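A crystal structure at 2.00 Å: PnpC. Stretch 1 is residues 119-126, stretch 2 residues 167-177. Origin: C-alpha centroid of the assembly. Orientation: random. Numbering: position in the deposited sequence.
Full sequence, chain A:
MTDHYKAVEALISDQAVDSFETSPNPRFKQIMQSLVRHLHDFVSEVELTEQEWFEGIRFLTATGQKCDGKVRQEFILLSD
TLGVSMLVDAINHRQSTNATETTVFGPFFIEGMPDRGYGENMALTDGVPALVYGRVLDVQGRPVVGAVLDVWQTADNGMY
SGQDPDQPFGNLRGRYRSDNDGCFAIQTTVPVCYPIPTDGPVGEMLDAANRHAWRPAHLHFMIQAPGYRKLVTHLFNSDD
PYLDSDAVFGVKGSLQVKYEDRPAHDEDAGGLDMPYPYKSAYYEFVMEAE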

ATOM      1  N   GLY A 119      -7.587 -26.358  36.074  1.00 17.31           N
ATOM      2  CA  GLY A 119      -8.954 -25.962  36.434  1.00 17.73           C
ATOM      3  C   GLY A 119      -9.103 -24.625  37.141  1.00 19.96           C
ATOM      4  O   GLY A 119     -10.229 -24.232  37.499  1.00 20.24           O
ATOM      5  N   GLU A 120      -8.007 -23.871  37.282  1.00 18.52           N
ATOM      6  CA  GLU A 120      -8.097 -22.569  37.887  1.00 19.66           C
ATOM      7  C   GLU A 120      -9.001 -21.623  37.078  1.00 18.83           C
ATOM      8  O   GLU A 120      -8.967 -21.597  35.863  1.00 18.36           O
ATOM      9  CB  GLU A 120      -6.706 -21.951  38.035  1.00 18.35           C
ATOM     10  CG  GLU A 120      -6.737 -20.592  38.778  1.00 21.54           C
ATOM     11  CD  GLU A 120      -5.328 -20.135  39.139  1.00 24.38           C
ATOM     12  OE1 GLU A 120      -4.498 -20.999  39.449  1.00 18.29           O
ATOM     13  OE2 GLU A 120      -5.060 -18.938  39.122  1.00 24.34           O
ATOM     14  N   ASN A 121      -9.798 -20.820  37.762  1.00 19.83           N
ATOM     15  CA  ASN A 121     -10.618 -19.813  37.090  1.00 20.89           C
ATOM     16  C   ASN A 121      -9.837 -18.543  36.699  1.00 21.49           C
ATOM     17  O   ASN A 121      -9.153 -17.970  37.538  1.00 20.32           O
ATOM     18  CB  ASN A 121     -11.790 -19.460  38.001  1.00 23.33           C
ATOM     19  CG  ASN A 121     -12.640 -18.354  37.451  1.00 25.45           C
ATOM     20  OD1 ASN A 121     -12.994 -18.333  36.261  1.00 22.52           O
ATOM     21  ND2 ASN A 121     -12.941 -17.372  38.309  1.00 29.64           N
ATOM     22  N   MET A 122      -9.894 -18.110  35.430  1.00 20.51           N
ATOM     23  CA  MET A 122      -9.248 -16.831  35.074  1.00 19.71           C
ATOM     24  C   MET A 122     -10.227 -15.649  34.900  1.00 21.23           C
ATOM     25  O   MET A 122      -9.785 -14.530  34.561  1.00 20.95           O
ATOM     26  CB  MET A 122      -8.366 -16.963  33.833  1.00 17.96           C
ATOM     27  CG  MET A 122      -9.071 -17.643  32.582  1.00 17.48           C
ATOM     28  SD  MET A 122      -7.989 -17.388  31.223  1.00 16.33           S
ATOM     29  CE  MET A 122      -9.154 -17.646  29.873  1.00 16.36           C
ATOM     30  N   ALA A 123     -11.521 -15.920  35.059  1.00 20.75           N
ATOM     31  CA  ALA A 123     -12.547 -14.903  34.819  1.00 25.08           C
ATOM     32  C   ALA A 123     -12.756 -14.168  36.139  1.00 27.01           C
ATOM     33  O   ALA A 123     -13.372 -14.675  37.041  1.00 28.21           O
ATOM     34  CB  ALA A 123     -13.843 -15.501  34.358  1.00 22.83           C
ATOM     35  N   LEU A 124     -12.214 -12.977  36.221  1.00 30.93           N
ATOM     36  CA  LEU A 124     -12.407 -12.189  37.415  1.00 34.63           C
ATOM     37  C   LEU A 124     -13.639 -11.305  37.250  1.00 37.06           C
ATOM     38  O   LEU A 124     -14.098 -10.730  38.225  1.00 39.94           O
ATOM     39  CB  LEU A 124     -11.118 -11.407  37.746  1.00 34.22           C
ATOM     40  CG  LEU A 124      -9.826 -12.254  37.660  1.00 33.94           C
ATOM     41  CD1 LEU A 124      -8.669 -11.451  38.102  1.00 35.53           C
ATOM     42  CD2 LEU A 124      -9.890 -13.556  38.448  1.00 35.46           C
ATOM     43  N   THR A 125     -14.197 -11.224  36.038  1.00 38.68           N
ATOM     44  CA  THR A 125     -15.404 -10.412  35.769  1.00 39.98           C
ATOM     45  C   THR A 125     -16.665 -11.270  35.510  1.00 39.82           C
ATOM     46  O   THR A 125     -16.606 -12.495  35.528  1.00 40.34           O
ATOM     47  CB  THR A 125     -15.163  -9.405  34.620  1.00 40.01           C
ATOM     48  OG1 THR A 125     -14.744 -10.093  33.433  1.00 41.76           O
ATOM     49  CG2 THR A 125     -14.064  -8.403  35.013  1.00 41.65           C
ATOM     50  N   ASP A 126     -17.798 -10.604  35.300  1.00 39.73           N
ATOM     51  CA  ASP A 126     -19.115 -11.220  34.980  1.00 39.28           C
ATOM     52  C   ASP A 126     -19.110 -11.988  33.671  1.00 35.93           C
ATOM     53  O   ASP A 126     -18.576 -11.485  32.681  1.00 35.99           O
ATOM     54  CB  ASP A 126     -20.169 -10.101  34.715  1.00 40.35           C
ATOM     55  CG  ASP A 126     -20.673  -9.428  35.980  1.00 45.65           C
ATOM     56  OD1 ASP A 126     -20.276  -9.859  37.103  1.00 48.76           O
ATOM     57  OD2 ASP A 126     -21.491  -8.460  35.829  1.00 51.10           O
ATOM     58  N   GLN A 167      -9.987  -3.327  33.691  1.00 38.73           N
ATOM     59  CA  GLN A 167     -10.159  -4.707  34.233  1.00 35.56           C
ATOM     60  C   GLN A 167      -8.993  -5.077  35.169  1.00 32.60           C
ATOM     61  O   GLN A 167      -7.872  -4.583  34.961  1.00 32.10           O
ATOM     62  CB  GLN A 167     -10.175  -5.740  33.103  1.00 35.08           C
ATOM     63  CG  GLN A 167     -11.424  -5.782  32.207  1.00 34.94           C
ATOM     64  CD  GLN A 167     -11.148  -6.624  30.955  1.00 33.28           C
ATOM     65  OE1 GLN A 167     -10.423  -7.612  31.027  1.00 31.79           O
ATOM     66  NE2 GLN A 167     -11.675  -6.203  29.799  1.00 30.37           N
ATOM     67  N   PRO A 168      -9.240  -5.974  36.133  1.00 30.51           N
ATOM     68  CA  PRO A 168      -8.191  -6.503  37.047  1.00 30.29           C
ATOM     69  C   PRO A 168      -7.002  -7.090  36.275  1.00 30.32           C
ATOM     70  O   PRO A 168      -7.197  -7.686  35.197  1.00 28.62           O
ATOM     71  CB  PRO A 168      -8.909  -7.615  37.830  1.00 29.85           C
ATOM     72  CG  PRO A 168     -10.334  -7.394  37.671  1.00 30.27           C
ATOM     73  CD  PRO A 168     -10.578  -6.508  36.445  1.00 29.97           C
ATOM     74  N   PHE A 169      -5.785  -6.887  36.802  1.00 28.63           N
ATOM     75  CA  PHE A 169      -4.591  -7.565  36.312  1.00 28.38           C
ATOM     76  C   PHE A 169      -4.848  -9.071  36.145  1.00 25.94           C
ATOM     77  O   PHE A 169      -5.365  -9.724  37.033  1.00 24.94           O
ATOM     78  CB  PHE A 169      -3.390  -7.376  37.270  1.00 28.55           C
ATOM     79  CG  PHE A 169      -2.166  -8.109  36.838  1.00 28.77           C
ATOM     80  CD1 PHE A 169      -1.229  -7.500  36.011  1.00 30.00           C
ATOM     81  CD2 PHE A 169      -1.946  -9.423  37.259  1.00 31.61           C
ATOM     82  CE1 PHE A 169      -0.084  -8.179  35.588  1.00 32.54           C
ATOM     83  CE2 PHE A 169      -0.820 -10.122  36.839  1.00 31.00           C
ATOM     84  CZ  PHE A 169       0.125  -9.496  35.998  1.00 33.37           C
ATOM     85  N   GLY A 170      -4.479  -9.586  34.974  1.00 26.48           N
ATOM     86  CA  GLY A 170      -4.573 -11.039  34.677  1.00 25.46           C
ATOM     87  C   GLY A 170      -5.967 -11.522  34.325  1.00 25.47           C
ATOM     88  O   GLY A 170      -6.146 -12.672  34.042  1.00 26.08           O
ATOM     89  N   ASN A 171      -6.953 -10.631  34.277  1.00 23.81           N
ATOM     90  CA  ASN A 171      -8.285 -11.080  33.997  1.00 22.76           C
ATOM     91  C   ASN A 171      -8.324 -11.777  32.635  1.00 21.05           C
ATOM     92  O   ASN A 171      -7.826 -11.253  31.660  1.00 20.78           O
ATOM     93  CB  ASN A 171      -9.214  -9.897  33.919  1.00 22.83           C
ATOM     94  CG  ASN A 171     -10.646 -10.309  33.804  1.00 22.91           C
ATOM     95  OD1 ASN A 171     -11.118 -11.202  34.506  1.00 24.97           O
ATOM     96  ND2 ASN A 171     -11.376  -9.597  32.952  1.00 24.38           N
ATOM     97  N   LEU A 172      -8.947 -12.939  32.612  1.00 21.02           N
ATOM     98  CA  LEU A 172      -9.166 -13.705  31.360  1.00 19.86           C
ATOM     99  C   LEU A 172      -7.879 -13.870  30.615  1.00 19.14           C
ATOM    100  O   LEU A 172      -7.874 -13.974  29.380  1.00 19.00           O
ATOM    101  CB  LEU A 172     -10.258 -13.015  30.511  1.00 20.24           C
ATOM    102  CG  LEU A 172     -11.674 -13.104  31.164  1.00 21.47           C
ATOM    103  CD1 LEU A 172     -12.651 -12.211  30.429  1.00 23.59           C
ATOM    104  CD2 LEU A 172     -12.255 -14.531  31.291  1.00 23.74           C
ATOM    105  N   ARG A 173      -6.767 -13.930  31.368  1.00 17.62           N
ATOM    106  CA  ARG A 173      -5.478 -14.405  30.825  1.00 17.30           C
ATOM    107  C   ARG A 173      -4.868 -15.396  31.797  1.00 17.69           C
ATOM    108  O   ARG A 173      -5.114 -15.333  33.029  1.00 16.84           O
ATOM    109  CB  ARG A 173      -4.490 -13.264  30.548  1.00 19.45           C
ATOM    110  CG  ARG A 173      -5.046 -12.084  29.784  1.00 20.61           C
ATOM    111  CD  ARG A 173      -4.054 -10.911  29.734  1.00 21.62           C
ATOM    112  NE  ARG A 173      -4.606  -9.892  28.829  1.00 22.26           N
ATOM    113  CZ  ARG A 173      -4.396  -9.869  27.519  1.00 21.10           C
ATOM    114  NH1 ARG A 173      -3.647 -10.820  26.939  1.00 18.00           N
ATOM    115  NH2 ARG A 173      -4.969  -8.911  26.775  1.00 19.82           N
ATOM    116  N   GLY A 174      -4.135 -16.362  31.259  1.00 16.37           N
ATOM    117  CA  GLY A 174      -3.390 -17.274  32.142  1.00 18.02           C
ATOM    118  C   GLY A 174      -2.425 -18.163  31.398  1.00 17.52           C
ATOM    119  O   GLY A 174      -2.618 -18.427  30.207  1.00 17.98           O
ATOM    120  N   ARG A 175      -1.473 -18.732  32.141  1.00 18.06           N
ATOM    121  CA  ARG A 175      -0.570 -19.731  31.589  1.00 17.43           C
ATOM    122  C   ARG A 175      -0.877 -21.022  32.314  1.00 16.75           C
ATOM    123  O   ARG A 175      -0.560 -21.164  33.495  1.00 15.71           O
ATOM    124  CB  ARG A 175       0.887 -19.333  31.881  1.00 17.23           C
ATOM    125  CG  ARG A 175       1.814 -20.484  31.656  1.00 21.00           C
ATOM    126  CD  ARG A 175       3.249 -19.982  31.499  1.00 27.97           C
ATOM    127  NE  ARG A 175       3.530 -19.493  30.143  1.00 30.53           N
ATOM    128  CZ  ARG A 175       4.758 -19.422  29.664  1.00 32.95           C
ATOM    129  NH1 ARG A 175       5.754 -19.812  30.451  1.00 29.35           N
ATOM    130  NH2 ARG A 175       4.994 -19.012  28.423  1.00 26.66           N
ATOM    131  N   TYR A 176      -1.494 -21.951  31.613  1.00 16.13           N
ATOM    132  CA  TYR A 176      -1.863 -23.278  32.141  1.00 16.29           C
ATOM    133  C   TYR A 176      -0.907 -24.377  31.631  1.00 16.57           C
ATOM    134  O   TYR A 176      -0.067 -24.117  30.717  1.00 14.64           O
ATOM    135  CB  TYR A 176      -3.288 -23.585  31.641  1.00 16.72           C
ATOM    136  CG  TYR A 176      -4.373 -22.722  32.275  1.00 13.29           C
ATOM    137  CD1 TYR A 176      -4.626 -21.418  31.819  1.00 15.97           C
ATOM    138  CD2 TYR A 176      -5.136 -23.215  33.323  1.00 13.66           C
ATOM    139  CE1 TYR A 176      -5.627 -20.610  32.390  1.00 12.73           C
ATOM    140  CE2 TYR A 176      -6.153 -22.428  33.918  1.00 12.02           C
ATOM    141  CZ  TYR A 176      -6.390 -21.165  33.436  1.00 15.32           C
ATOM    142  OH  TYR A 176      -7.394 -20.452  33.954  1.00 17.38           O
ATOM    143  N   ARG A 177      -1.002 -25.588  32.208  1.00 16.33           N
ATOM    144  CA  ARG A 177      -0.080 -26.658  31.835  1.00 18.52           C
ATOM    145  C   ARG A 177      -0.801 -27.979  31.644  1.00 19.54           C
ATOM    146  O   ARG A 177      -1.838 -28.262  32.320  1.00 20.23           O
ATOM    147  CB  ARG A 177       1.028 -26.767  32.906  1.00 19.85           C
ATOM    148  CG  ARG A 177       2.063 -25.706  32.739  1.00 20.96           C
ATOM    149  CD  ARG A 177       3.100 -25.728  33.871  1.00 24.46           C
ATOM    150  NE  ARG A 177       4.244 -24.858  33.592  1.00 25.66           N
ATOM    151  CZ  ARG A 177       4.210 -23.519  33.699  1.00 29.90           C
ATOM    152  NH1 ARG A 177       3.110 -22.849  34.117  1.00 29.87           N
ATOM    153  NH2 ARG A 177       5.292 -22.826  33.423  1.00 28.06           N
TER

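Stretch 2 meets stretch 1 first at Pro-168. Its CA-to-CB bond points toward stretch 1, and Pro-168 CB lies 3.9 Å from Leu-124 CD1, an apolar contact at the exposed end of the interface. Pro-168 also opens a type II turn to Asn-171, with Gly-170 supplying the positive phi.

Asn-171 is the polar hub. Its chi1 is t, which brings the amide close to stretch 1. Asn-171 OD1 accepts a hydrogen bond from Leu-124 N at 2.7 Å. Asn-171 ND2 donates to Gln-167 OE1 at 2.9 Å and, weakly, to Thr-125 OG1 at 3.4 Å. An amide suits this buried site because it offers both donor and acceptor.

Leu-172 N donates to Met-122 O at 2.7 Å, the backbone link between the stretches. Its CA-to-CB bond points away, but the side chain end returns, and Leu-172 CD2 packs 3.6 Å from Ala-123 CB.

The strand begins at Arg-173. At Gly-174 a CB would clash with Tyr-176 CE1, so the absent side chain leaves room for the ring.

The Tyr-176 CA-to-CB bond points toward stretch 1. Tyr-176 OH donates to Glu-120 O at 2.7 Å. Buried Met-122 meets the ring edge, with Met-122 SD 4.2 Å from Tyr-176 CE1. The tyrosine thus combines a hydroxyl donor with an apolar ring.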